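Long-range contacts in poly-beta-hydroxybuterate polymerase (Cupriavidus necator, PDB 5T6O), which is the catalytic domain of a class I polyhydroxybutyrate synthase, an enzyme that builds the polyester without a template, probably by acyl transfer: residues R7-T12 / L53-E58; L40-P45 / H70-V75; C46-Y51 / F224-A229; R186-A191 / A229-G234; D280-W285 / S306-G311. The protein carries 1 engineered substitution. All coordinates share one frame; numbering follows the deposited sequence.

Overall arrangement
Interaction 2 is the core of the set: two neighbouring parallel strands of the central sheet, joined by backbone bonds and aliphatic side chains. Interactions 1 and 3 both involve the chain between strand 40-43 and helix 61-67, and each turns on an aspartate, with hydroxyl partners in both and a lysine in interaction 3. Tyr50 packs against Pro44 and Leu74 and links interactions 2 and 3. Interaction 4, a small two-stranded sheet, lies farthest from the chain centre; it shares Ala229 with interaction 3 and touches the second subunit. Interaction 5, also at that subunit, is a buried histidine-carboxylate pair between a loop and the start of helix 308-312, linked to interaction 3 by Trp225 against Ile309.

Interaction 1 (R7-T12 / L53-E58); sequences RNVAVT and LDLQPE
Asp54 meets Thr12 with both of its carboxylate oxygens. OD1 of Asp54 accepts a short bond of 2.6 Å from Thr12 OG1, which arrives on the syn side but well out of the carboxylate plane. OD2 of Asp54 takes the backbone N-H of the same threonine, its N lying 3.3 Å away on the syn lone pair. Thr12 can offer both donors together because its OG1 stands beside its own backbone N, anti to the carbonyl carbon (chi1 -60°).

Next to this pair, at Ala10, the backbones meet directly. Ala10 N donates to Leu55 O at 3.0 Å with an N-H...O angle of 156°, and makes a second, weak bond to Asp54 O. Leu55 O also receives a CA-H...O contact from Val9 CA at 3.0 Å. Apolar contacts extend this seam: Val11 CG2 rests on Pro57 CG at 3.7 Å, and Val9 CG1 lies 4.0 Å from the aliphatic CG of Gln56. A water accepts the N-H of Val11 and sits 2.9 Å from Asp54 OD1.

The second shell positions the loop 53-58. Ser60 OG bonds Asp54 OD1, Ser59 OG bonds the N of Gln56, and Arg63 of helix 61-67 reaches Pro57 O. These bonds hold the loop, while those across the contact join the lead-in of strand 14-19 to the approach to that helix. Asp54 is buried, yet hydroxyl and N-H donors gather round its carboxylate, a setting that would be expected to stabilise its negative charge.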
# COMPACT_ATOMS: atom_id res chain seq x y z
N ARG A 7 40.93 9.15 -9.40
CA ARG A 7 41.72 8.13 -10.10
C ARG A 7 40.88 7.27 -11.01
O ARG A 7 41.18 7.15 -12.20
CB ARG A 7 42.47 7.24 -9.09
CG ARG A 7 43.37 6.20 -9.77
CD ARG A 7 44.20 5.41 -8.75
NE ARG A 7 43.38 4.48 -7.98
N ASN A 8 39.82 6.64 -10.49
CA ASN A 8 38.91 5.86 -11.33
C ASN A 8 37.44 6.21 -11.13
O ASN A 8 36.58 5.58 -11.76
CB ASN A 8 39.13 4.36 -11.11
CG ASN A 8 39.09 3.97 -9.64
OD1 ASN A 8 38.45 4.62 -8.83
ND2 ASN A 8 39.79 2.88 -9.30
N VAL A 9 37.13 7.18 -10.28
CA VAL A 9 35.81 7.78 -10.26
C VAL A 9 36.01 9.29 -10.21
O VAL A 9 37.04 9.78 -9.72
CB VAL A 9 34.92 7.29 -9.09
CG1 VAL A 9 34.76 5.77 -9.13
CG2 VAL A 9 35.45 7.74 -7.75
N ALA A 10 35.04 10.02 -10.76
CA ALA A 10 35.09 11.48 -10.84
C ALA A 10 36.33 11.95 -11.60
O ALA A 10 37.09 12.79 -11.13
CB ALA A 10 35.03 12.10 -9.44
N VAL A 11 36.51 11.42 -12.82
CA VAL A 11 37.73 11.68 -13.58
C VAL A 11 37.47 12.54 -14.82
O VAL A 11 38.38 12.72 -15.63
CB VAL A 11 38.45 10.38 -13.96
CG1 VAL A 11 38.93 9.66 -12.70
CG2 VAL A 11 37.55 9.48 -14.81
N THR A 12 36.27 13.09 -14.99
CA THR A 12 36.08 13.95 -16.16
C THR A 12 36.97 15.18 -16.03
O THR A 12 37.09 15.76 -14.95
CB THR A 12 34.62 14.33 -16.32
OG1 THR A 12 33.85 13.13 -16.48
CG2 THR A 12 34.41 15.23 -17.57
N LEU A 53 27.13 12.03 -9.94
CA LEU A 53 26.87 12.61 -11.26
C LEU A 53 28.06 12.51 -12.21
O LEU A 53 27.91 12.87 -13.38
CB LEU A 53 26.48 14.08 -11.12
CG LEU A 53 25.23 14.33 -10.28
CD1 LEU A 53 24.93 15.81 -10.22
CD2 LEU A 53 24.05 13.56 -10.87
N ASP A 54 29.22 12.07 -11.73
CA ASP A 54 30.40 11.87 -12.58
C ASP A 54 31.11 10.61 -12.10
O ASP A 54 32.27 10.61 -11.73
CB ASP A 54 31.34 13.09 -12.52
CG ASP A 54 32.58 12.92 -13.40
OD1 ASP A 54 32.48 12.25 -14.44
OD2 ASP A 54 33.65 13.46 -13.06
N LEU A 55 30.37 9.49 -12.07
CA LEU A 55 30.82 8.32 -11.33
C LEU A 55 32.00 7.65 -12.03
O LEU A 55 33.15 7.96 -11.73
CB LEU A 55 29.64 7.36 -11.12
CG LEU A 55 29.87 6.22 -10.11
CD1 LEU A 55 30.41 6.74 -8.77
CD2 LEU A 55 28.58 5.43 -9.90
N GLN A 56 31.74 6.76 -12.96
CA GLN A 56 32.82 6.30 -13.82
C GLN A 56 32.60 6.85 -15.23
O GLN A 56 31.51 7.36 -15.53
CB GLN A 56 32.88 4.77 -13.83
CG GLN A 56 33.12 4.19 -12.44
CD GLN A 56 33.28 2.69 -12.45
OE1 GLN A 56 32.49 1.97 -11.86
NE2 GLN A 56 34.32 2.21 -13.13
N PRO A 57 33.62 6.83 -16.09
CA PRO A 57 33.45 7.47 -17.41
C PRO A 57 32.23 6.98 -18.19
O PRO A 57 31.52 7.80 -18.78
CB PRO A 57 34.76 7.13 -18.12
CG PRO A 57 35.75 7.13 -17.00
CD PRO A 57 35.03 6.51 -15.83
N GLU A 58 31.97 5.67 -18.20
CA GLU A 58 30.83 5.17 -18.96
C GLU A 58 29.51 5.66 -18.39
O GLU A 58 28.54 5.87 -19.14
CB GLU A 58 30.84 3.64 -19.00
CG GLU A 58 32.00 3.05 -19.77
O HOH W 1 34.31 10.00 -14.24

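Interaction 2 (L40-P45 / H70-V75); sequences LLMVPP and HTVFLV
The shortest bond between the strands runs from Leu40 N to Thr71 O, 2.7 Å and nearly straight, with the donor almost on the line of the C=O. Three more follow in parallel register: Phe73 N to Leu40 O at 2.8 Å, Met42 N to Phe73 O at 2.8 Å, and Val75 N to Met42 O at 3.0 Å. Leu40 pairs with Val72, Leu41 with Phe73 and Met42 with Leu74, the two short segments lying at 21° to each other.

Leu41 and Phe73 share one face. Leu41 CD1 swings back over the neighbouring strand to touch Phe73 CB at 3.8 Å, the two side chains crossing at about a right angle. Helix 89-108 packs on this face, meeting Leu41, Phe73 and Val75. On the other face are Leu40, Val72, Met42 and Leu74. There Met42 runs out extended, and its terminal CE meets Val72 CG1 at 4.1 Å.

These strands belong to a beta-alpha-beta unit with helix 61-67 between them, in the middle of the alpha/beta hydrolase sheet; strand 113-118 bonds to the far edge of 40-43, and strand 23-28 to that of 72-77. Pairing stops at Pro44. Its ring packs against Leu74 CG, CG to CG at 3.9 Å, and its CD comes within 3.1 Å of Val75 O. With no N-H on the proline to continue the alternation, Val75 O is left buried without a polar partner, a local cost set against an otherwise regular, apolar core contact.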
# COMPACT_ATOMS: atom_id res chain seq x y z
N LEU A 40 25.55 25.00 -18.34
CA LEU A 40 24.71 24.33 -17.36
C LEU A 40 25.45 24.27 -16.02
O LEU A 40 26.56 23.74 -15.96
CB LEU A 40 24.35 22.91 -17.81
CG LEU A 40 23.59 22.07 -16.78
CD1 LEU A 40 22.17 22.62 -16.60
CD2 LEU A 40 23.55 20.60 -17.23
N LEU A 41 24.81 24.78 -14.96
CA LEU A 41 25.35 24.69 -13.61
C LEU A 41 24.63 23.56 -12.87
O LEU A 41 23.41 23.61 -12.68
CB LEU A 41 25.20 26.01 -12.85
CG LEU A 41 25.46 25.91 -11.34
CD1 LEU A 41 26.95 25.65 -11.05
CD2 LEU A 41 24.99 27.19 -10.61
N MET A 42 25.39 22.54 -12.47
CA MET A 42 24.84 21.42 -11.72
C MET A 42 25.01 21.65 -10.22
O MET A 42 26.12 21.94 -9.75
CB MET A 42 25.52 20.12 -12.12
CG MET A 42 25.32 19.73 -13.56
SD MET A 42 25.88 18.03 -13.75
CE MET A 42 25.57 17.77 -15.49
N VAL A 43 23.91 21.50 -9.48
CA VAL A 43 23.93 21.57 -8.01
C VAL A 43 23.61 20.18 -7.47
O VAL A 43 22.44 19.77 -7.42
CB VAL A 43 22.94 22.61 -7.48
CG1 VAL A 43 23.00 22.67 -5.92
CG2 VAL A 43 23.25 23.99 -8.08
N PRO A 44 24.62 19.41 -7.09
CA PRO A 44 24.41 18.07 -6.58
C PRO A 44 23.98 18.10 -5.12
O PRO A 44 24.04 19.16 -4.47
CB PRO A 44 25.79 17.41 -6.73
CG PRO A 44 26.66 18.45 -7.45
CD PRO A 44 26.05 19.76 -7.16
N PRO A 45 23.55 16.97 -4.57
CA PRO A 45 23.26 16.93 -3.13
C PRO A 45 24.51 17.18 -2.30
O PRO A 45 25.63 16.91 -2.74
CB PRO A 45 22.75 15.50 -2.91
CG PRO A 45 23.38 14.70 -4.06
CD PRO A 45 23.33 15.67 -5.22
N HIS A 70 27.58 21.16 -24.14
CA HIS A 70 27.31 22.18 -23.14
C HIS A 70 28.55 22.41 -22.28
O HIS A 70 29.26 21.46 -21.93
CB HIS A 70 26.14 21.79 -22.24
CG HIS A 70 24.86 21.56 -22.98
ND1 HIS A 70 23.84 22.49 -23.03
CD2 HIS A 70 24.45 20.51 -23.73
CE1 HIS A 70 22.85 22.01 -23.76
NE2 HIS A 70 23.19 20.81 -24.19
N THR A 71 28.79 23.67 -21.95
CA THR A 71 29.72 24.02 -20.89
C THR A 71 29.08 23.66 -19.56
O THR A 71 27.97 24.10 -19.27
CB THR A 71 30.04 25.51 -20.94
OG1 THR A 71 30.53 25.85 -22.24
CG2 THR A 71 31.08 25.89 -19.86
N VAL A 72 29.76 22.85 -18.75
CA VAL A 72 29.21 22.37 -17.48
C VAL A 72 30.03 22.95 -16.34
O VAL A 72 31.26 22.81 -16.31
CB VAL A 72 29.18 20.83 -17.42
CG1 VAL A 72 28.72 20.36 -16.03
CG2 VAL A 72 28.26 20.26 -18.50
N PHE A 73 29.34 23.58 -15.39
CA PHE A 73 29.89 23.96 -14.09
C PHE A 73 29.22 23.10 -13.03
O PHE A 73 28.10 22.63 -13.22
CB PHE A 73 29.62 25.43 -13.77
CG PHE A 73 30.31 26.41 -14.70
CD1 PHE A 73 31.56 26.92 -14.38
CD2 PHE A 73 29.66 26.88 -15.83
CE1 PHE A 73 32.18 27.85 -15.21
CE2 PHE A 73 30.28 27.81 -16.67
CZ PHE A 73 31.54 28.30 -16.35
N LEU A 74 29.91 22.89 -11.91
CA LEU A 74 29.35 22.00 -10.90
C LEU A 74 29.78 22.43 -9.51
O LEU A 74 30.94 22.80 -9.28
CB LEU A 74 29.75 20.53 -11.16
CG LEU A 74 29.31 19.45 -10.16
CD1 LEU A 74 29.06 18.13 -10.90
CD2 LEU A 74 30.39 19.24 -9.07
N VAL A 75 28.85 22.34 -8.57
CA VAL A 75 29.10 22.65 -7.17
C VAL A 75 29.63 21.41 -6.46
O VAL A 75 28.91 20.42 -6.30
CB VAL A 75 27.81 23.15 -6.50
CG1 VAL A 75 28.02 23.30 -5.00
CG2 VAL A 75 27.35 24.44 -7.14

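Interaction 3 (C46-Y51 / F224-A229); sequences CINKYY and FWNGDA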
# COMPACT_ATOMS: atom_id res chain seq x y z
N CYS A 46 24.31 17.71 -1.10
CA CYS A 46 25.38 17.75 -0.10
C CYS A 46 25.24 16.63 0.92
O CYS A 46 26.03 16.56 1.88
CB CYS A 46 25.39 19.11 0.60
SG CYS A 46 23.80 19.59 1.36
N ILE A 47 24.26 15.75 0.72
CA ILE A 47 24.16 14.46 1.38
C ILE A 47 24.84 13.45 0.46
O ILE A 47 24.39 13.23 -0.67
CB ILE A 47 22.69 14.10 1.64
CG1 ILE A 47 22.10 15.12 2.63
CG2 ILE A 47 22.53 12.66 2.10
CD1 ILE A 47 20.57 15.09 2.74
N ASN A 48 25.94 12.83 0.93
CA ASN A 48 26.98 12.26 0.07
C ASN A 48 27.56 13.32 -0.87
O ASN A 48 27.22 14.51 -0.77
CB ASN A 48 26.49 11.04 -0.72
CG ASN A 48 26.31 9.82 0.16
OD1 ASN A 48 27.21 9.45 0.94
ND2 ASN A 48 25.16 9.19 0.05
N LYS A 49 28.44 12.92 -1.78
CA LYS A 49 29.19 13.87 -2.58
C LYS A 49 28.72 13.90 -4.03
O LYS A 49 27.94 13.05 -4.48
CB LYS A 49 30.69 13.55 -2.52
CG LYS A 49 31.22 13.72 -1.09
CD LYS A 49 32.60 13.10 -0.94
CE LYS A 49 33.09 13.28 0.50
NZ LYS A 49 34.49 12.76 0.61
N TYR A 50 29.23 14.89 -4.78
CA TYR A 50 28.66 15.20 -6.09
C TYR A 50 28.86 14.09 -7.11
O TYR A 50 28.10 14.02 -8.09
CB TYR A 50 29.28 16.48 -6.65
CG TYR A 50 30.65 16.33 -7.28
CD1 TYR A 50 30.80 15.90 -8.61
CD2 TYR A 50 31.80 16.64 -6.56
CE1 TYR A 50 32.04 15.76 -9.17
CE2 TYR A 50 33.05 16.51 -7.13
CZ TYR A 50 33.16 16.08 -8.44
OH TYR A 50 34.41 15.96 -8.99
N TYR A 51 29.88 13.24 -6.93
CA TYR A 51 30.37 12.44 -8.05
C TYR A 51 29.47 11.26 -8.39
O TYR A 51 29.79 10.51 -9.32
CB TYR A 51 31.80 11.97 -7.77
CG TYR A 51 31.99 11.08 -6.57
CD1 TYR A 51 31.80 9.70 -6.67
CD2 TYR A 51 32.43 11.60 -5.35
CE1 TYR A 51 31.99 8.87 -5.58
CE2 TYR A 51 32.63 10.76 -4.25
CZ TYR A 51 32.41 9.41 -4.37
OH TYR A 51 32.60 8.58 -3.30
N PHE A 224 30.20 2.36 -2.73
CA PHE A 224 31.34 3.22 -2.41
C PHE A 224 30.91 4.67 -2.26
O PHE A 224 31.25 5.34 -1.27
CB PHE A 224 32.42 3.09 -3.49
CG PHE A 224 33.50 4.13 -3.38
CD1 PHE A 224 34.51 4.01 -2.44
CD2 PHE A 224 33.50 5.23 -4.24
CE1 PHE A 224 35.50 4.96 -2.34
CE2 PHE A 224 34.50 6.19 -4.13
CZ PHE A 224 35.51 6.05 -3.19
N TRP A 225 30.14 5.19 -3.23
CA TRP A 225 29.63 6.55 -3.14
C TRP A 225 28.77 6.74 -1.90
O TRP A 225 28.95 7.70 -1.14
CB TRP A 225 28.82 6.88 -4.39
CG TRP A 225 28.02 8.14 -4.25
CD1 TRP A 225 28.50 9.43 -4.25
CD2 TRP A 225 26.59 8.23 -4.08
NE1 TRP A 225 27.45 10.31 -4.07
CE2 TRP A 225 26.28 9.61 -3.98
CE3 TRP A 225 25.55 7.29 -4.01
CZ2 TRP A 225 24.97 10.06 -3.83
CZ3 TRP A 225 24.25 7.74 -3.85
CH2 TRP A 225 23.97 9.12 -3.77
N ASN A 226 27.83 5.82 -1.67
CA ASN A 226 26.99 5.97 -0.49
C ASN A 226 27.80 5.90 0.80
O ASN A 226 27.46 6.57 1.78
CB ASN A 226 25.90 4.89 -0.49
CG ASN A 226 24.94 5.05 0.65
OD1 ASN A 226 24.06 5.92 0.62
ND2 ASN A 226 25.07 4.20 1.67
N GLY A 227 28.86 5.09 0.82
CA GLY A 227 29.68 4.95 2.01
C GLY A 227 30.62 6.11 2.26
O GLY A 227 31.14 6.24 3.36
N ASP A 228 30.82 6.95 1.24
CA ASP A 228 31.68 8.13 1.30
C ASP A 228 30.83 9.26 1.91
O ASP A 228 30.28 10.12 1.23
CB ASP A 228 32.20 8.45 -0.10
CG ASP A 228 33.32 9.48 -0.11
OD1 ASP A 228 33.68 10.01 0.95
OD2 ASP A 228 33.84 9.75 -1.22
N ALA A 229 30.68 9.21 3.23
CA ALA A 229 29.64 10.00 3.88
C ALA A 229 30.04 11.47 4.03
O ALA A 229 31.22 11.82 4.00
CB ALA A 229 29.32 9.43 5.27
O HOH W 2 29.74 10.49 -1.41
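Asn48 and Ala229 bring the backbones closest, their CA atoms 5.2 Å apart, where Asp228 leaves the end of helix 220-227 in an inverse gamma turn. A water ties the two backbones together, accepting from Lys49 N and donating to the carbonyls of Trp225 and Asp228. Trp225 NE1 donates to Lys49 O at 2.8 Å, the oxygen lying close to the indole plane. Asn48 CB sits 3.2 Å above one face of that indole, toward its rim.

The edge of Trp225 points at the face of Tyr51 in a T-shaped stack, centroids 5.1 Å apart and planes at 81°. In alpha/beta hydrolase terms, the loop after central strand 40-43 here meets a helix from the long insertion between strands 140-146 and 272-277, the usual place of a cap.

Asp228 divides its carboxylate between two partners. Tyr51 OH donates to the anti lone pair of OD2 at 2.7 Å, and Lys49 NZ makes a salt bridge to OD1 at 2.9 Å, on the syn side but tilted 31° out of plane. Lys49 reaches it with its chain fully extended beyond CG, and NZ also bonds the carbonyls of Val385 and Ala387 near the C-terminus. Phe224 brings CE2 to 3.2 Å from Tyr51 OH, the two side chains crossing at about a right angle; its ring also meets that of Phe3.

Interaction 4 (R186-A191 / A229-G234); sequences RGLELA and ATNLPG
Leu188 and Asn231 are diagonal neighbours on one face of an antiparallel strand pair, Leu188 CB lying 3.8 Å from Asn231 CG. Asn231 has CG anti to its carbonyl carbon (chi1 -72°), and on its other flank Leu190, its direct, non-hydrogen-bonded partner, runs side by side with it, pointing the same way, so that Leu190 CD2 comes 3.6 Å from Asn231 OD1. The amide is thus flanked by two leucines, while its ND2 bonds the carbonyls of Ala389 and Pro80. Leu190 CD2 also touches Ala229 CB at 4.1 Å.

On the opposite face Ala191 CB packs against Leu232 CG at 3.7 Å. Thr230 sets OG1 between its backbone N and carbonyl carbon (chi1 57°), turned to bond Cys46 O. Glu189 starts out beside Leu232, then bends at chi2 (-62°) and carries its end away from the strand pair; it packs on Tyr237 of helix 234-246 and on Asp201 of the second subunit.

Backbone bonds hold the register. Glu189 and Leu232 form a hydrogen-bonded pair, Leu232 N to Glu189 O being 2.8 Å, and Ala191 with Thr230 forms another, Ala191 N to Thr230 O also 2.8 Å. Gly234 N closes the row onto Gly187 O at 2.9 Å from above the carbonyl plane, where the helix begins. The result is a two-stranded antiparallel sheet apart from the central one, running through Pro233 at the N-cap into helix 234-246, with the disulfide Cys182-Cys238 tying that helix to the chain ahead of strand 188-191.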
# COMPACT_ATOMS: atom_id res chain seq x y z
N ARG A 186 24.62 22.90 17.64
CA ARG A 186 25.87 22.87 16.90
C ARG A 186 26.24 21.42 16.66
O ARG A 186 25.84 20.53 17.42
CB ARG A 186 27.00 23.58 17.65
CG ARG A 186 26.92 25.10 17.61
CD ARG A 186 28.16 25.76 18.23
NE ARG A 186 29.37 25.57 17.42
CZ ARG A 186 29.76 26.39 16.44
NH1 ARG A 186 30.86 26.13 15.76
NH2 ARG A 186 29.04 27.47 16.14
N GLY A 187 27.00 21.17 15.62
CA GLY A 187 27.54 19.84 15.46
C GLY A 187 27.65 19.47 14.00
O GLY A 187 27.25 20.20 13.10
N LEU A 188 28.24 18.30 13.80
CA LEU A 188 28.36 17.67 12.49
C LEU A 188 27.68 16.32 12.60
O LEU A 188 28.04 15.53 13.48
CB LEU A 188 29.82 17.52 12.10
CG LEU A 188 30.64 18.81 12.08
CD1 LEU A 188 32.11 18.49 11.88
CD2 LEU A 188 30.11 19.72 10.98
N GLU A 189 26.70 16.07 11.76
CA GLU A 189 26.02 14.79 11.77
C GLU A 189 26.31 14.06 10.47
O GLU A 189 26.13 14.63 9.38
CB GLU A 189 24.51 14.95 11.97
CG GLU A 189 24.15 15.26 13.40
CD GLU A 189 24.55 14.14 14.36
OE1 GLU A 189 24.74 12.97 13.91
OE2 GLU A 189 24.68 14.43 15.56
N LEU A 190 26.79 12.83 10.59
CA LEU A 190 27.03 12.00 9.41
C LEU A 190 25.75 11.82 8.63
O LEU A 190 24.68 11.60 9.20
CB LEU A 190 27.57 10.64 9.83
CG LEU A 190 29.01 10.58 10.30
CD1 LEU A 190 29.29 9.21 10.91
CD2 LEU A 190 29.94 10.85 9.11
N ALA A 191 25.86 11.86 7.29
CA ALA A 191 24.71 11.67 6.43
C ALA A 191 25.09 10.84 5.22
O ALA A 191 26.20 10.97 4.69
CB ALA A 191 24.12 13.00 5.93
N ALA A 229 30.68 9.21 3.23
CA ALA A 229 29.64 10.00 3.88
C ALA A 229 30.04 11.47 4.03
O ALA A 229 31.22 11.82 4.00
CB ALA A 229 29.32 9.43 5.27
N THR A 230 29.04 12.33 4.17
CA THR A 230 29.29 13.75 4.37
C THR A 230 28.70 14.18 5.71
O THR A 230 27.76 13.56 6.21
CB THR A 230 28.71 14.59 3.24
OG1 THR A 230 27.30 14.33 3.12
CG2 THR A 230 29.42 14.23 1.92
N ASN A 231 29.27 15.23 6.28
CA ASN A 231 28.73 15.82 7.50
C ASN A 231 27.70 16.88 7.16
O ASN A 231 27.89 17.66 6.23
CB ASN A 231 29.83 16.46 8.34
CG ASN A 231 30.72 15.43 9.00
OD1 ASN A 231 30.23 14.41 9.50
ND2 ASN A 231 32.02 15.68 9.01
N LEU A 232 26.64 16.93 7.96
CA LEU A 232 25.68 18.02 7.87
C LEU A 232 25.82 18.90 9.10
O LEU A 232 25.82 18.37 10.21
CB LEU A 232 24.24 17.50 7.78
CG LEU A 232 23.86 16.59 6.61
CD1 LEU A 232 22.38 16.22 6.70
CD2 LEU A 232 24.19 17.27 5.26
N PRO A 233 25.93 20.22 8.95
CA PRO A 233 25.93 21.09 10.13
C PRO A 233 24.61 20.98 10.87
O PRO A 233 23.55 20.82 10.26
CB PRO A 233 26.14 22.49 9.54
CG PRO A 233 26.70 22.22 8.12
CD PRO A 233 26.00 20.98 7.69
N GLY A 234 24.68 21.08 12.19
CA GLY A 234 23.51 20.93 13.04
C GLY A 234 22.32 21.77 12.62
O GLY A 234 21.23 21.25 12.38

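Interaction 5 (D280-W285 / S306-G311); sequences DHIVPW and SGHIAG. With SO4 (sulfate ion), chain B.
His308 presents one ring face to Ile282 and an edge to Asp280. Ile282 CB stands over that face in a CH-pi contact, 4.1 Å from the ring centroid though shifted toward the rim, and its CD1 reaches 3.7 Å from His308 CD2. At the edge, His308 ND1 donates to Asp280 OD2 at 2.8 Å and 168°, nearly in the ring plane. The carboxylate is turned 61° against the imidazole, and OD2 is met on its syn side.

The other oxygen of Asp280 is held by its own loop: Asp280 OD1 accepts from Ile282 N at 2.9 Å, nearly along its C-O axis, and from Val283 N at 3.0 Å, above the carboxylate plane, an Asx turn and motif. A water donates to Asp280 OD2 and His308 O. The edge of Trp285 holds a sulfate, probably from the crystallisation liquor, NE1 to O4 at 3.1 Å. Glu164 of the second subunit bonds the backbone N of Ile309 and Ala310.

Asp280 follows strand 272-277 and His308 follows strand 299-304, the places where alpha/beta hydrolases carry the acid and histidine of their catalytic triad; the hydrogen-bonded pair is consistent with that role.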
# COMPACT_ATOMS: atom_id res chain seq x y z
N ASP A 280 11.80 4.34 -7.26
CA ASP A 280 12.57 5.11 -6.30
C ASP A 280 11.76 5.23 -5.01
O ASP A 280 10.66 5.78 -5.02
CB ASP A 280 12.87 6.49 -6.89
CG ASP A 280 13.86 7.30 -6.07
OD1 ASP A 280 14.09 6.99 -4.89
OD2 ASP A 280 14.39 8.28 -6.65
N HIS A 281 12.30 4.70 -3.90
CA HIS A 281 11.62 4.80 -2.61
C HIS A 281 12.31 5.76 -1.67
O HIS A 281 11.92 5.88 -0.50
CB HIS A 281 11.50 3.41 -1.98
CG HIS A 281 10.69 2.48 -2.82
ND1 HIS A 281 9.37 2.74 -3.14
CD2 HIS A 281 11.02 1.34 -3.47
CE1 HIS A 281 8.91 1.77 -3.92
NE2 HIS A 281 9.89 0.91 -4.13
N ILE A 282 13.33 6.46 -2.15
CA ILE A 282 13.93 7.57 -1.42
C ILE A 282 13.26 8.88 -1.80
O ILE A 282 12.91 9.69 -0.93
CB ILE A 282 15.45 7.58 -1.70
CG1 ILE A 282 16.09 6.33 -1.09
CG2 ILE A 282 16.11 8.83 -1.16
CD1 ILE A 282 17.54 6.17 -1.44
N VAL A 283 13.05 9.09 -3.09
CA VAL A 283 12.22 10.16 -3.63
C VAL A 283 11.11 9.48 -4.42
O VAL A 283 11.30 9.20 -5.61
CB VAL A 283 13.05 11.12 -4.50
CG1 VAL A 283 12.18 12.22 -5.10
CG2 VAL A 283 14.21 11.74 -3.71
N PRO A 284 9.96 9.17 -3.82
CA PRO A 284 8.87 8.53 -4.58
C PRO A 284 8.57 9.31 -5.85
O PRO A 284 8.57 10.54 -5.85
CB PRO A 284 7.68 8.58 -3.61
CG PRO A 284 8.34 8.54 -2.24
CD PRO A 284 9.60 9.36 -2.40
N TRP A 285 8.33 8.60 -6.95
CA TRP A 285 8.13 9.31 -8.21
C TRP A 285 6.89 10.18 -8.15
O TRP A 285 6.85 11.26 -8.75
CB TRP A 285 8.08 8.34 -9.41
CG TRP A 285 6.75 7.67 -9.71
CD1 TRP A 285 6.36 6.43 -9.32
CD2 TRP A 285 5.68 8.20 -10.52
NE1 TRP A 285 5.10 6.16 -9.81
CE2 TRP A 285 4.66 7.23 -10.55
CE3 TRP A 285 5.49 9.40 -11.21
CZ2 TRP A 285 3.47 7.41 -11.24
CZ3 TRP A 285 4.29 9.59 -11.91
CH2 TRP A 285 3.30 8.60 -11.92
N SER A 306 13.08 1.95 -12.91
CA SER A 306 14.00 1.43 -11.90
C SER A 306 14.18 2.37 -10.70
O SER A 306 13.37 3.27 -10.48
CB SER A 306 15.36 1.08 -12.52
OG SER A 306 16.08 0.18 -11.68
N GLY A 307 15.23 2.14 -9.91
CA GLY A 307 15.36 2.70 -8.58
C GLY A 307 15.99 4.09 -8.54
O GLY A 307 16.18 4.76 -9.56
N HIS A 308 16.34 4.51 -7.31
CA HIS A 308 16.82 5.86 -7.06
C HIS A 308 18.03 6.21 -7.93
O HIS A 308 18.03 7.23 -8.63
CB HIS A 308 17.16 5.99 -5.56
CG HIS A 308 17.64 7.35 -5.15
ND1 HIS A 308 16.87 8.49 -5.30
CD2 HIS A 308 18.80 7.75 -4.57
CE1 HIS A 308 17.55 9.53 -4.84
NE2 HIS A 308 18.72 9.11 -4.39
N ILE A 309 19.07 5.39 -7.88
CA ILE A 309 20.27 5.68 -8.68
C ILE A 309 20.21 4.98 -10.03
O ILE A 309 20.55 5.57 -11.05
CB ILE A 309 21.55 5.30 -7.91
CG1 ILE A 309 21.68 6.12 -6.63
CG2 ILE A 309 22.78 5.49 -8.82
CD1 ILE A 309 21.72 7.63 -6.87
N ALA A 310 19.80 3.71 -10.05
CA ALA A 310 19.74 2.99 -11.33
C ALA A 310 18.89 3.74 -12.35
O ALA A 310 19.21 3.75 -13.54
CB ALA A 310 19.19 1.58 -11.12
N GLY A 311 17.82 4.40 -11.91
CA GLY A 311 16.96 5.09 -12.85
C GLY A 311 17.57 6.37 -13.40
O GLY A 311 17.44 6.67 -14.59
S SO4 B . 3.27 2.61 -9.49
O1 SO4 B . 2.50 2.31 -10.70
O2 SO4 B . 2.85 1.68 -8.44
O3 SO4 B . 4.69 2.43 -9.75
O4 SO4 B . 3.00 3.99 -9.07
O HOH W 3 15.76 8.53 -9.11